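Local coordinates for envelopment polyprotein (Bovine Schmallenberg virus BH80/Germany/2011, PDB 7A56) that probably drives fusion of the viral envelope with a host membrane, its Gc part being a class II fusion glycoprotein in the trimeric postfusion form, at residues 136-140 against 152-156; 155-159 against 170-175; 161-165 against 286-292. The contacts are given in a common frame with arbitrary orientation. Numbering follows the deposited sequence.

Contact 1: 136-140 against 152-156; sequences TGKCP and FSKER
A loop-to-strand contact, held by one carboxylate and a half-cystine, lies near the far tip of the elongated fusion protein: the irregular loop 136-140, which follows strand 98-134, leans on strand 150-158. The loop is extended, with Gly137 at phi/psi 91/173, Lys138 at -96/168 and Cys139 at -58/140. The chain is extended along 152-154 and turns a corner at Glu155 (-73/166) and Arg156 (61/37). Cys139 and Glu155 are the closest pair, CA to CA 6.0 Å; the CA-to-CB bond of Glu155 points sideways, and its m,m rotamer turns the carboxylate in. It receives the hydrogen bond Cys139 N to Glu155 OE1 (2.9 Å, 164°), and Glu155 OE2 comes 3.1 Å from Cys139 CB. Water 1 donates to Cys139 O and Glu155 OE2, each at 2.7 Å. Cys139, rotamer m, points its CA-to-CB bond toward the strand, so that its SG rests 3.7 Å from Lys154 O and 4.0 Å from Ser153 CB on its way to the disulfide with Cys174. Arg297 of the second subunit hydrogen-bonds Pro140 O. A single buried carboxylate thus accepts the Cys139 amide directly and reaches the Cys139 carbonyl through water 1, tying the disulfide-anchored loop to the strand.

Contact 2: 155-159 against 170-175; sequences ERSSN and INDGCL
The ends of strands 150-158 and 172-183 pair antiparallel at the tip end of the large sheet, splayed (segment directions 132° apart), with a beta bulge and with loop residues Asn159, Ile170 and Asn171 beyond. Glu155 and Cys174 form a non-hydrogen-bonded pair (CA-CA 4.7 Å), Ser158 and Asp172 a hydrogen-bonded one (5.3 Å), and the register slips by one between them. Arg156 (61/37) and Ser157 (-83/-21) make the slip, with Gly173 opposite; Asn171 (55/48), just before the strand, is also in the left-handed region. Ser158 N donates well to Asp172 O (2.8 Å, 156°), whereas Ser157 N is too badly angled to bond it. Asn171 N divides its proton between Asn159 OD1 (3.1 Å, 138°) and, weakly, Ser158 O (2.9 Å, 123°). Arg156 N bonds Gly173 O weakly (3.0 Å) and also reaches water 2 (3.0 Å), which lies 2.8 Å from Glu155 OE1 and 2.6 Å from Gly173 O. Water 3 accepts from Arg156 NH1 (2.9 Å) and donates to Asn171 OD1 (2.6 Å). Gly173 (81/-176) is constrained: a CB would clash with Ser158 OG, 2.7 Å away. Gly173 N donates weakly to Asp172 OD1 (2.9 Å). Other polar ends have their main partners outside the two segments: Ser158 OG bonds Cys135 O, Asp172 OD2 pairs with Thr136 OG1, and Glu155 OE1, besides water 2, takes the Cys139 amide. Arg156 forms a salt bridge with Asp283 of the second subunit, where Trp160 O accepts from Asn171 ND2. Water 2 thus supplements the weak bond at the bulge, Asn159 OD1 that at the strand end, while Arg156 is turned to the neighbouring subunit.

Contact 3: 161-165 against 286-292; sequences GCEEW and CHAFNRK
Neither segment is helix or strand; two irregular loops lie against each other, with CA atoms 4.3 Å apart for Gly161 and Ala288, 4.2 Å for Glu164 and Asn290, and 4.4 Å for Trp165 and Phe289. Gly161 (83/1) and Cys162 (-154/55) bend the first loop before Glu163 extends (-124/141); Ala288 (-66/-36) and Phe289 (-149/52) curl the second between extended flanks. Glu163 N donates a weak hydrogen bond to His287 O (3.0 Å, 134°), helped by a CA-H...O contact from Cys162 CA to the same His287 O (3.3 Å). Glu163 O settles in the curl, 3.2 Å from Phe289 CA and 3.0 Å from Asn290 N. The covalent link is the disulfide between Cys162 SG and Cys286 SG (2.1 Å, chi3 -72°). Joined tip loops of this kind are characteristic of class II fusion proteins, in which exposed aromatic residues insert into the target membrane; exposed Trp165 and Phe289 are consistent with that role. Their rings meet obliquely, Trp165 CD1 lying 4.1 Å from Phe289 CD2, and Phe289 O sits 3.6 Å from Trp165 CB, at the indole edge. Behind them Lys292 NZ hydrogen-bonds Cys162 O (3.0 Å), forms a salt bridge with Glu133 and donates to water 5 (3.0 Å), which also accepts from Glu164 N (2.9 Å). Glu164 OE1 lies over the guanidinium face of Arg291, 3.6 Å from Arg291 NH2, a salt bridge of charge alone. Water 4 joins Gly161 N (3.0 Å) to Ala288 O (2.9 Å).

How the contacts relate
All three contacts cluster at one end of the elongated chain. Contacts 1 and 2, centres about 7 Å apart, share Glu155 and Arg156 and are locked by the disulfide Cys139 SG to Cys174 SG (2.1 Å). Contact 3 lies about 11 Å from contact 2, centre to centre, and packs on it through Lys292 CE, 3.2 Å from Ser157 O. It does not touch contact 1, the nearest atoms being about 6 Å apart. Bound phosphate, probably from the crystallisation liquor, is about 3 Å from the Lys154 side chain (contact 1) and about 4 Å from that of Arg156 (contact 2). Contacts 1 and 2 meet mainly the second subunit, with lesser packing on the third; contact 3 packs on the third, so the cross-linked tip lies within the postfusion trimer interface.

Contact 1: 136-140 against 152-156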
ATOM      1  N   THR A 136     -39.304 -27.206 -35.824  1.00 33.78           N
ATOM      2  CA  THR A 136     -38.296 -27.808 -36.679  1.00 35.00           C
ATOM      3  C   THR A 136     -37.098 -26.879 -36.872  1.00 36.23           C
ATOM      4  O   THR A 136     -37.154 -25.674 -36.607  1.00 38.70           O
ATOM      5  CB  THR A 136     -38.885 -28.171 -38.054  1.00 41.80           C
ATOM      6  OG1 THR A 136     -37.959 -29.030 -38.698  1.00 48.65           O
ATOM      7  CG2 THR A 136     -39.021 -26.917 -38.883  1.00 39.14           C
ATOM      8  N   GLY A 137     -35.986 -27.459 -37.310  1.00 33.60           N
ATOM      9  CA  GLY A 137     -34.771 -26.692 -37.496  1.00 35.91           C
ATOM     10  C   GLY A 137     -33.915 -26.689 -36.255  1.00 36.12           C
ATOM     11  O   GLY A 137     -34.302 -27.161 -35.182  1.00 33.41           O
ATOM     12  N   LYS A 138     -32.717 -26.132 -36.399  1.00 37.42           N
ATOM     13  CA  LYS A 138     -31.800 -26.063 -35.282  1.00 36.07           C
ATOM     14  C   LYS A 138     -31.911 -24.697 -34.599  1.00 35.97           C
ATOM     15  O   LYS A 138     -32.583 -23.781 -35.084  1.00 35.44           O
ATOM     16  CB  LYS A 138     -30.367 -26.340 -35.752  1.00 41.65           C
ATOM     17  CG  LYS A 138     -29.803 -25.225 -36.562  1.00 47.36           C
ATOM     18  CD  LYS A 138     -28.986 -25.714 -37.742  1.00 56.08           C
ATOM     19  CE  LYS A 138     -27.778 -26.498 -37.321  1.00 62.48           C
ATOM     20  NZ  LYS A 138     -26.627 -25.619 -36.905  1.00 71.03           N
ATOM     21  N   CYS A 139     -31.303 -24.610 -33.423  1.00 31.98           N
ATOM     22  CA  CYS A 139     -31.338 -23.368 -32.646  1.00 31.08           C
ATOM     23  C   CYS A 139     -30.751 -22.237 -33.490  1.00 35.45           C
ATOM     24  O   CYS A 139     -29.786 -22.462 -34.224  1.00 34.78           O
ATOM     25  CB  CYS A 139     -30.555 -23.553 -31.363  1.00 34.50           C
ATOM     26  SG  CYS A 139     -31.323 -24.664 -30.166  1.00 32.21           S
ATOM     27  N   PRO A 140     -31.334 -21.035 -33.454  1.00 38.45           N
ATOM     28  CA  PRO A 140     -30.765 -19.906 -34.219  1.00 40.72           C
ATOM     29  C   PRO A 140     -29.392 -19.498 -33.676  1.00 39.47           C
ATOM     30  O   PRO A 140     -29.061 -19.770 -32.521  1.00 38.73           O
ATOM     31  CB  PRO A 140     -31.796 -18.789 -34.018  1.00 40.32           C
ATOM     32  CG  PRO A 140     -32.404 -19.095 -32.639  1.00 38.64           C
ATOM     33  CD  PRO A 140     -32.527 -20.634 -32.685  1.00 37.83           C
ATOM     34  N   PHE A 152     -29.870 -19.080 -23.202  1.00 29.07           N
ATOM     35  CA  PHE A 152     -29.885 -20.506 -22.943  1.00 26.58           C
ATOM     36  C   PHE A 152     -30.640 -21.170 -24.086  1.00 25.46           C
ATOM     37  O   PHE A 152     -31.486 -20.543 -24.726  1.00 27.63           O
ATOM     38  CB  PHE A 152     -30.570 -20.876 -21.613  1.00 23.88           C
ATOM     39  CG  PHE A 152     -31.902 -20.173 -21.382  1.00 27.51           C
ATOM     40  CD1 PHE A 152     -33.090 -20.698 -21.910  1.00 31.62           C
ATOM     41  CD2 PHE A 152     -31.954 -19.008 -20.592  1.00 31.23           C
ATOM     42  CE1 PHE A 152     -34.296 -20.069 -21.715  1.00 33.60           C
ATOM     43  CE2 PHE A 152     -33.175 -18.363 -20.372  1.00 31.02           C
ATOM     44  CZ  PHE A 152     -34.360 -18.908 -20.958  1.00 32.46           C
ATOM     45  N   SER A 153     -30.321 -22.434 -24.347  1.00 23.85           N
ATOM     46  CA  SER A 153     -31.034 -23.129 -25.441  1.00 23.39           C
ATOM     47  C   SER A 153     -30.831 -24.634 -25.305  1.00 26.08           C
ATOM     48  O   SER A 153     -29.846 -25.103 -24.714  1.00 24.48           O
ATOM     49  CB  SER A 153     -30.575 -22.671 -26.830  1.00 26.70           C
ATOM     50  OG  SER A 153     -29.184 -22.947 -27.015  1.00 29.82           O
ATOM     51  N   LYS A 154     -31.750 -25.388 -25.922  1.00 24.75           N
ATOM     52  CA  LYS A 154     -31.584 -26.827 -26.082  1.00 25.92           C
ATOM     53  C   LYS A 154     -32.054 -27.226 -27.475  1.00 25.76           C
ATOM     54  O   LYS A 154     -33.175 -26.877 -27.880  1.00 25.92           O
ATOM     55  CB  LYS A 154     -32.373 -27.611 -25.028  1.00 28.71           C
ATOM     56  CG  LYS A 154     -31.618 -27.751 -23.679  1.00 33.34           C
ATOM     57  CD  LYS A 154     -32.372 -28.564 -22.629  1.00 38.85           C
ATOM     58  CE  LYS A 154     -31.574 -28.629 -21.296  1.00 44.01           C
ATOM     59  NZ  LYS A 154     -30.434 -29.585 -21.377  1.00 47.59           N
ATOM     60  N   GLU A 155     -31.165 -27.911 -28.209  1.00 24.06           N
ATOM     61  CA  GLU A 155     -31.470 -28.515 -29.494  1.00 24.72           C
ATOM     62  C   GLU A 155     -32.341 -29.751 -29.264  1.00 25.68           C
ATOM     63  O   GLU A 155     -32.447 -30.263 -28.135  1.00 25.45           O
ATOM     64  CB  GLU A 155     -30.200 -28.984 -30.217  1.00 22.88           C
ATOM     65  CG  GLU A 155     -29.101 -27.962 -30.445  1.00 25.67           C
ATOM     66  CD  GLU A 155     -29.387 -26.965 -31.533  1.00 29.72           C
ATOM     67  OE1 GLU A 155     -30.352 -27.159 -32.294  1.00 29.38           O
ATOM     68  OE2 GLU A 155     -28.589 -25.981 -31.671  1.00 31.48           O
ATOM     69  N   ARG A 156     -32.931 -30.218 -30.346  1.00 26.14           N
ATOM     70  CA  ARG A 156     -33.637 -31.512 -30.374  1.00 27.55           C
ATOM     71  C   ARG A 156     -34.811 -31.526 -29.384  1.00 29.47           C
ATOM     72  O   ARG A 156     -35.118 -32.551 -28.774  1.00 29.71           O
ATOM     73  CB  ARG A 156     -32.661 -32.665 -30.055  1.00 26.16           C
ATOM     74  CG  ARG A 156     -31.435 -32.771 -30.982  1.00 29.48           C
ATOM     75  CD  ARG A 156     -30.290 -33.580 -30.320  1.00 28.89           C
ATOM     76  NE  ARG A 156     -29.658 -32.820 -29.203  1.00 29.07           N
ATOM     77  CZ  ARG A 156     -29.787 -33.176 -27.922  1.00 30.71           C
ATOM     78  NH1 ARG A 156     -30.492 -34.268 -27.607  1.00 33.80           N
ATOM     79  NH2 ARG A 156     -29.225 -32.469 -26.970  1.00 31.84           N
TER
HETATM   80  O   HOH W   1     -27.986 -24.343 -33.722  1.00 28.72           O

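Contact 2: 155-159 against 170-175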
ATOM      1  N   GLU A 155     -31.165 -27.911 -28.209  1.00 24.06           N
ATOM      2  CA  GLU A 155     -31.470 -28.515 -29.494  1.00 24.72           C
ATOM      3  C   GLU A 155     -32.341 -29.751 -29.264  1.00 25.68           C
ATOM      4  O   GLU A 155     -32.447 -30.263 -28.135  1.00 25.45           O
ATOM      5  CB  GLU A 155     -30.200 -28.984 -30.217  1.00 22.88           C
ATOM      6  CG  GLU A 155     -29.101 -27.962 -30.445  1.00 25.67           C
ATOM      7  CD  GLU A 155     -29.387 -26.965 -31.533  1.00 29.72           C
ATOM      8  OE1 GLU A 155     -30.352 -27.159 -32.294  1.00 29.38           O
ATOM      9  OE2 GLU A 155     -28.589 -25.981 -31.671  1.00 31.48           O
ATOM     10  N   ARG A 156     -32.931 -30.218 -30.346  1.00 26.14           N
ATOM     11  CA  ARG A 156     -33.637 -31.512 -30.374  1.00 27.55           C
ATOM     12  C   ARG A 156     -34.811 -31.526 -29.384  1.00 29.47           C
ATOM     13  O   ARG A 156     -35.118 -32.551 -28.774  1.00 29.71           O
ATOM     14  CB  ARG A 156     -32.661 -32.665 -30.055  1.00 26.16           C
ATOM     15  CG  ARG A 156     -31.435 -32.771 -30.982  1.00 29.48           C
ATOM     16  CD  ARG A 156     -30.290 -33.580 -30.320  1.00 28.89           C
ATOM     17  NE  ARG A 156     -29.658 -32.820 -29.203  1.00 29.07           N
ATOM     18  CZ  ARG A 156     -29.787 -33.176 -27.922  1.00 30.71           C
ATOM     19  NH1 ARG A 156     -30.492 -34.268 -27.607  1.00 33.80           N
ATOM     20  NH2 ARG A 156     -29.225 -32.469 -26.970  1.00 31.84           N
ATOM     21  N   SER A 157     -35.508 -30.392 -29.233  1.00 24.84           N
ATOM     22  CA  SER A 157     -36.537 -30.350 -28.200  1.00 22.85           C
ATOM     23  C   SER A 157     -37.891 -30.958 -28.640  1.00 25.61           C
ATOM     24  O   SER A 157     -38.669 -31.420 -27.769  1.00 26.43           O
ATOM     25  CB  SER A 157     -36.699 -28.905 -27.724  1.00 25.22           C
ATOM     26  OG  SER A 157     -36.785 -28.051 -28.857  1.00 26.54           O
ATOM     27  N   SER A 158     -38.170 -31.055 -29.949  1.00 26.11           N
ATOM     28  CA  SER A 158     -39.406 -31.661 -30.435  1.00 27.19           C
ATOM     29  C   SER A 158     -39.270 -33.190 -30.405  1.00 28.34           C
ATOM     30  O   SER A 158     -38.319 -33.743 -30.969  1.00 28.36           O
ATOM     31  CB  SER A 158     -39.715 -31.206 -31.871  1.00 28.10           C
ATOM     32  OG  SER A 158     -39.963 -29.802 -31.901  1.00 28.58           O
ATOM     33  N   ASN A 159     -40.172 -33.872 -29.712  1.00 27.56           N
ATOM     34  CA  ASN A 159     -40.178 -35.339 -29.745  1.00 27.55           C
ATOM     35  C   ASN A 159     -41.578 -35.803 -29.446  1.00 27.96           C
ATOM     36  O   ASN A 159     -42.409 -35.035 -28.963  1.00 26.48           O
ATOM     37  CB  ASN A 159     -39.235 -35.940 -28.697  1.00 28.67           C
ATOM     38  CG  ASN A 159     -37.818 -36.031 -29.166  1.00 40.01           C
ATOM     39  OD1 ASN A 159     -37.497 -36.852 -30.007  1.00 42.36           O
ATOM     40  ND2 ASN A 159     -36.935 -35.190 -28.582  1.00 49.46           N
ATOM     41  N   ILE A 170     -39.142 -35.059 -34.724  1.00 27.42           N
ATOM     42  CA  ILE A 170     -38.510 -35.989 -33.791  1.00 28.79           C
ATOM     43  C   ILE A 170     -37.045 -35.615 -33.736  1.00 31.23           C
ATOM     44  O   ILE A 170     -36.390 -35.545 -34.785  1.00 34.02           O
ATOM     45  CB  ILE A 170     -38.651 -37.466 -34.228  1.00 29.79           C
ATOM     46  CG1 ILE A 170     -40.119 -37.833 -34.407  1.00 30.49           C
ATOM     47  CG2 ILE A 170     -37.921 -38.366 -33.207  1.00 30.54           C
ATOM     48  CD1 ILE A 170     -40.960 -37.781 -33.162  1.00 32.06           C
ATOM     49  N   ASN A 171     -36.534 -35.388 -32.532  1.00 29.59           N
ATOM     50  CA  ASN A 171     -35.127 -35.061 -32.349  1.00 33.04           C
ATOM     51  C   ASN A 171     -34.739 -33.845 -33.205  1.00 34.28           C
ATOM     52  O   ASN A 171     -33.723 -33.839 -33.913  1.00 35.24           O
ATOM     53  CB  ASN A 171     -34.259 -36.302 -32.632  1.00 35.18           C
ATOM     54  CG  ASN A 171     -34.141 -37.194 -31.402  1.00 36.72           C
ATOM     55  OD1 ASN A 171     -34.115 -36.685 -30.268  1.00 41.27           O
ATOM     56  ND2 ASN A 171     -34.128 -38.497 -31.586  1.00 40.66           N
ATOM     57  N   ASP A 172     -35.574 -32.797 -33.119  1.00 30.88           N
ATOM     58  CA  ASP A 172     -35.486 -31.646 -34.012  1.00 32.55           C
ATOM     59  C   ASP A 172     -36.075 -30.437 -33.282  1.00 31.46           C
ATOM     60  O   ASP A 172     -36.679 -30.562 -32.210  1.00 30.16           O
ATOM     61  CB  ASP A 172     -36.197 -31.969 -35.349  1.00 34.49           C
ATOM     62  CG  ASP A 172     -35.960 -30.915 -36.464  1.00 34.87           C
ATOM     63  OD1 ASP A 172     -34.995 -30.078 -36.489  1.00 30.36           O
ATOM     64  OD2 ASP A 172     -36.776 -30.906 -37.377  1.00 36.34           O
ATOM     65  N   GLY A 173     -35.909 -29.256 -33.860  1.00 32.22           N
ATOM     66  CA  GLY A 173     -36.429 -28.069 -33.202  1.00 31.03           C
ATOM     67  C   GLY A 173     -35.531 -27.545 -32.114  1.00 29.94           C
ATOM     68  O   GLY A 173     -34.434 -28.051 -31.841  1.00 29.81           O
ATOM     69  N   CYS A 174     -36.028 -26.507 -31.442  1.00 29.71           N
ATOM     70  CA  CYS A 174     -35.214 -25.849 -30.439  1.00 28.74           C
ATOM     71  C   CYS A 174     -36.113 -25.157 -29.421  1.00 27.75           C
ATOM     72  O   CYS A 174     -37.225 -24.719 -29.750  1.00 29.60           O
ATOM     73  CB  CYS A 174     -34.275 -24.845 -31.100  1.00 31.12           C
ATOM     74  SG  CYS A 174     -33.186 -23.839 -29.923  1.00 32.23           S
ATOM     75  N   LEU A 175     -35.595 -25.022 -28.200  1.00 27.64           N
ATOM     76  CA  LEU A 175     -36.229 -24.200 -27.177  1.00 25.28           C
ATOM     77  C   LEU A 175     -35.141 -23.288 -26.655  1.00 25.66           C
ATOM     78  O   LEU A 175     -34.077 -23.776 -26.240  1.00 26.04           O
ATOM     79  CB  LEU A 175     -36.830 -25.043 -26.043  1.00 25.75           C
ATOM     80  CG  LEU A 175     -37.467 -24.379 -24.828  1.00 30.57           C
ATOM     81  CD1 LEU A 175     -38.682 -23.569 -25.203  1.00 32.07           C
ATOM     82  CD2 LEU A 175     -37.845 -25.414 -23.798  1.00 28.20           C
TER
HETATM   83  O   HOH W   2     -32.369 -28.997 -33.017  1.00 28.53           O
HETATM   84  O   HOH W   3     -31.800 -36.404 -29.023  1.00 38.81           O

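Contact 3: 161-165 against 286-292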
ATOM      1  N   GLY A 161     -44.575 -37.072 -27.470  1.00 32.74           N
ATOM      2  CA  GLY A 161     -44.855 -36.810 -26.082  1.00 30.33           C
ATOM      3  C   GLY A 161     -44.385 -35.442 -25.645  1.00 34.42           C
ATOM      4  O   GLY A 161     -44.493 -35.112 -24.454  1.00 35.77           O
ATOM      5  N   CYS A 162     -43.813 -34.664 -26.567  1.00 30.22           N
ATOM      6  CA  CYS A 162     -43.110 -33.440 -26.226  1.00 29.82           C
ATOM      7  C   CYS A 162     -43.174 -32.515 -27.443  1.00 29.38           C
ATOM      8  O   CYS A 162     -42.170 -32.025 -27.938  1.00 29.98           O
ATOM      9  CB  CYS A 162     -41.670 -33.739 -25.839  1.00 28.27           C
ATOM     10  SG  CYS A 162     -40.943 -32.341 -24.957  1.00 30.67           S
ATOM     11  N   GLU A 163     -44.388 -32.256 -27.902  1.00 27.35           N
ATOM     12  CA  GLU A 163     -44.621 -31.492 -29.112  1.00 28.26           C
ATOM     13  C   GLU A 163     -45.509 -30.306 -28.808  1.00 33.74           C
ATOM     14  O   GLU A 163     -46.531 -30.453 -28.128  1.00 35.22           O
ATOM     15  CB  GLU A 163     -45.387 -32.341 -30.205  1.00 29.80           C
ATOM     16  CG  GLU A 163     -44.756 -33.663 -30.631  1.00 32.25           C
ATOM     17  CD  GLU A 163     -43.546 -33.492 -31.547  1.00 34.65           C
ATOM     18  OE1 GLU A 163     -43.052 -32.369 -31.663  1.00 33.14           O
ATOM     19  OE2 GLU A 163     -43.108 -34.494 -32.169  1.00 35.25           O
ATOM     20  N   GLU A 164     -45.209 -29.169 -29.428  1.00 33.98           N
ATOM     21  CA  GLU A 164     -46.250 -28.150 -29.471  1.00 39.82           C
ATOM     22  C   GLU A 164     -47.372 -28.592 -30.400  1.00 40.03           C
ATOM     23  O   GLU A 164     -47.244 -29.555 -31.152  1.00 40.80           O
ATOM     24  CB  GLU A 164     -45.686 -26.809 -29.927  1.00 44.86           C
ATOM     25  CG  GLU A 164     -45.263 -26.723 -31.398  1.00 49.59           C
ATOM     26  CD  GLU A 164     -44.832 -25.281 -31.736  1.00 54.78           C
ATOM     27  OE1 GLU A 164     -45.620 -24.349 -31.463  1.00 59.60           O
ATOM     28  OE2 GLU A 164     -43.707 -25.066 -32.216  1.00 53.63           O
ATOM     29  N   TRP A 165     -48.501 -27.887 -30.324  1.00 41.50           N
ATOM     30  CA  TRP A 165     -49.680 -28.274 -31.095  1.00 45.99           C
ATOM     31  C   TRP A 165     -49.339 -28.308 -32.587  1.00 46.12           C
ATOM     32  O   TRP A 165     -48.800 -27.337 -33.128  1.00 47.21           O
ATOM     33  CB  TRP A 165     -50.830 -27.300 -30.784  1.00 48.80           C
ATOM     34  CG  TRP A 165     -52.231 -27.768 -31.253  1.00 55.37           C
ATOM     35  CD1 TRP A 165     -53.206 -28.420 -30.504  1.00 55.18           C
ATOM     36  CD2 TRP A 165     -52.788 -27.594 -32.551  1.00 60.23           C
ATOM     37  NE1 TRP A 165     -54.321 -28.648 -31.274  1.00 59.83           N
ATOM     38  CE2 TRP A 165     -54.090 -28.162 -32.533  1.00 62.83           C
ATOM     39  CE3 TRP A 165     -52.316 -27.022 -33.731  1.00 63.80           C
ATOM     40  CZ2 TRP A 165     -54.909 -28.170 -33.648  1.00 69.00           C
ATOM     41  CZ3 TRP A 165     -53.132 -27.033 -34.838  1.00 68.39           C
ATOM     42  CH2 TRP A 165     -54.417 -27.599 -34.791  1.00 74.90           C
ATOM     43  N   CYS A 286     -42.315 -31.395 -20.764  1.00 29.57           N
ATOM     44  CA  CYS A 286     -43.039 -31.671 -22.003  1.00 29.89           C
ATOM     45  C   CYS A 286     -44.529 -31.675 -21.822  1.00 31.74           C
ATOM     46  O   CYS A 286     -45.068 -32.018 -20.759  1.00 34.33           O
ATOM     47  CB  CYS A 286     -42.629 -33.038 -22.595  1.00 31.58           C
ATOM     48  SG  CYS A 286     -40.886 -33.070 -23.036  1.00 35.83           S
ATOM     49  N   HIS A 287     -45.214 -31.403 -22.933  1.00 31.48           N
ATOM     50  CA  HIS A 287     -46.621 -31.723 -23.076  1.00 33.82           C
ATOM     51  C   HIS A 287     -46.830 -32.398 -24.431  1.00 32.41           C
ATOM     52  O   HIS A 287     -46.040 -32.207 -25.367  1.00 28.96           O
ATOM     53  CB  HIS A 287     -47.471 -30.480 -22.935  1.00 36.86           C
ATOM     54  CG  HIS A 287     -47.250 -29.759 -21.638  1.00 37.79           C
ATOM     55  ND1 HIS A 287     -47.794 -30.199 -20.447  1.00 37.02           N
ATOM     56  CD2 HIS A 287     -46.555 -28.630 -21.346  1.00 38.49           C
ATOM     57  CE1 HIS A 287     -47.448 -29.358 -19.481  1.00 40.37           C
ATOM     58  NE2 HIS A 287     -46.691 -28.405 -19.998  1.00 37.72           N
ATOM     59  N   ALA A 288     -47.863 -33.241 -24.503  1.00 33.96           N
ATOM     60  CA  ALA A 288     -48.129 -33.994 -25.729  1.00 33.79           C
ATOM     61  C   ALA A 288     -48.533 -33.101 -26.903  1.00 34.93           C
ATOM     62  O   ALA A 288     -48.220 -33.421 -28.057  1.00 33.71           O
ATOM     63  CB  ALA A 288     -49.224 -35.054 -25.501  1.00 37.98           C
ATOM     64  N   PHE A 289     -49.289 -32.029 -26.664  1.00 33.93           N
ATOM     65  CA  PHE A 289     -49.643 -31.125 -27.773  1.00 34.79           C
ATOM     66  C   PHE A 289     -49.796 -29.692 -27.280  1.00 36.08           C
ATOM     67  O   PHE A 289     -50.786 -29.007 -27.578  1.00 37.14           O
ATOM     68  CB  PHE A 289     -50.891 -31.588 -28.530  1.00 41.32           C
ATOM     69  CG  PHE A 289     -52.053 -31.968 -27.648  1.00 46.49           C
ATOM     70  CD1 PHE A 289     -52.175 -33.262 -27.149  1.00 45.76           C
ATOM     71  CD2 PHE A 289     -53.038 -31.036 -27.332  1.00 50.63           C
ATOM     72  CE1 PHE A 289     -53.252 -33.601 -26.326  1.00 49.36           C
ATOM     73  CE2 PHE A 289     -54.128 -31.377 -26.520  1.00 52.98           C
ATOM     74  CZ  PHE A 289     -54.225 -32.655 -26.006  1.00 51.71           C
ATOM     75  N   ASN A 290     -48.764 -29.220 -26.583  1.00 36.80           N
ATOM     76  CA  ASN A 290     -48.714 -27.852 -26.098  1.00 37.48           C
ATOM     77  C   ASN A 290     -47.261 -27.459 -25.940  1.00 35.83           C
ATOM     78  O   ASN A 290     -46.382 -28.314 -25.828  1.00 35.01           O
ATOM     79  CB  ASN A 290     -49.445 -27.707 -24.785  1.00 43.50           C
ATOM     80  CG  ASN A 290     -50.232 -26.424 -24.729  1.00 52.39           C
ATOM     81  OD1 ASN A 290     -49.665 -25.335 -24.563  1.00 55.05           O
ATOM     82  ND2 ASN A 290     -51.523 -26.530 -24.907  1.00 61.14           N
ATOM     83  N   ARG A 291     -47.019 -26.146 -25.915  1.00 33.58           N
ATOM     84  CA  ARG A 291     -45.673 -25.624 -25.729  1.00 34.27           C
ATOM     85  C   ARG A 291     -45.061 -26.171 -24.450  1.00 32.02           C
ATOM     86  O   ARG A 291     -45.779 -26.438 -23.480  1.00 32.77           O
ATOM     87  CB  ARG A 291     -45.707 -24.090 -25.675  1.00 37.65           C
ATOM     88  CG  ARG A 291     -45.757 -23.469 -27.049  1.00 48.28           C
ATOM     89  CD  ARG A 291     -46.127 -21.992 -27.002  1.00 61.34           C
ATOM     90  NE  ARG A 291     -46.136 -21.438 -28.359  1.00 74.05           N
ATOM     91  CZ  ARG A 291     -47.034 -21.736 -29.308  1.00 86.27           C
ATOM     92  NH1 ARG A 291     -48.026 -22.600 -29.077  1.00 88.97           N
ATOM     93  NH2 ARG A 291     -46.939 -21.172 -30.510  1.00 89.70           N
ATOM     94  N   LYS A 292     -43.737 -26.407 -24.483  1.00 28.66           N
ATOM     95  CA  LYS A 292     -42.990 -26.835 -23.297  1.00 27.82           C
ATOM     96  C   LYS A 292     -42.966 -25.741 -22.230  1.00 30.98           C
ATOM     97  O   LYS A 292     -43.041 -24.547 -22.540  1.00 29.44           O
ATOM     98  CB  LYS A 292     -41.543 -27.223 -23.681  1.00 26.66           C
ATOM     99  CG  LYS A 292     -41.565 -28.382 -24.765  1.00 28.19           C
ATOM    100  CD  LYS A 292     -40.408 -28.196 -25.799  1.00 27.69           C
ATOM    101  CE  LYS A 292     -40.691 -29.100 -27.048  1.00 29.96           C
ATOM    102  NZ  LYS A 292     -42.091 -29.043 -27.497  1.00 32.29           N
TER
HETATM  103  O   HOH W   4     -46.968 -35.918 -28.833  1.00 32.96           O
HETATM  104  O   HOH W   5     -42.463 -29.144 -30.462  1.00 28.48           O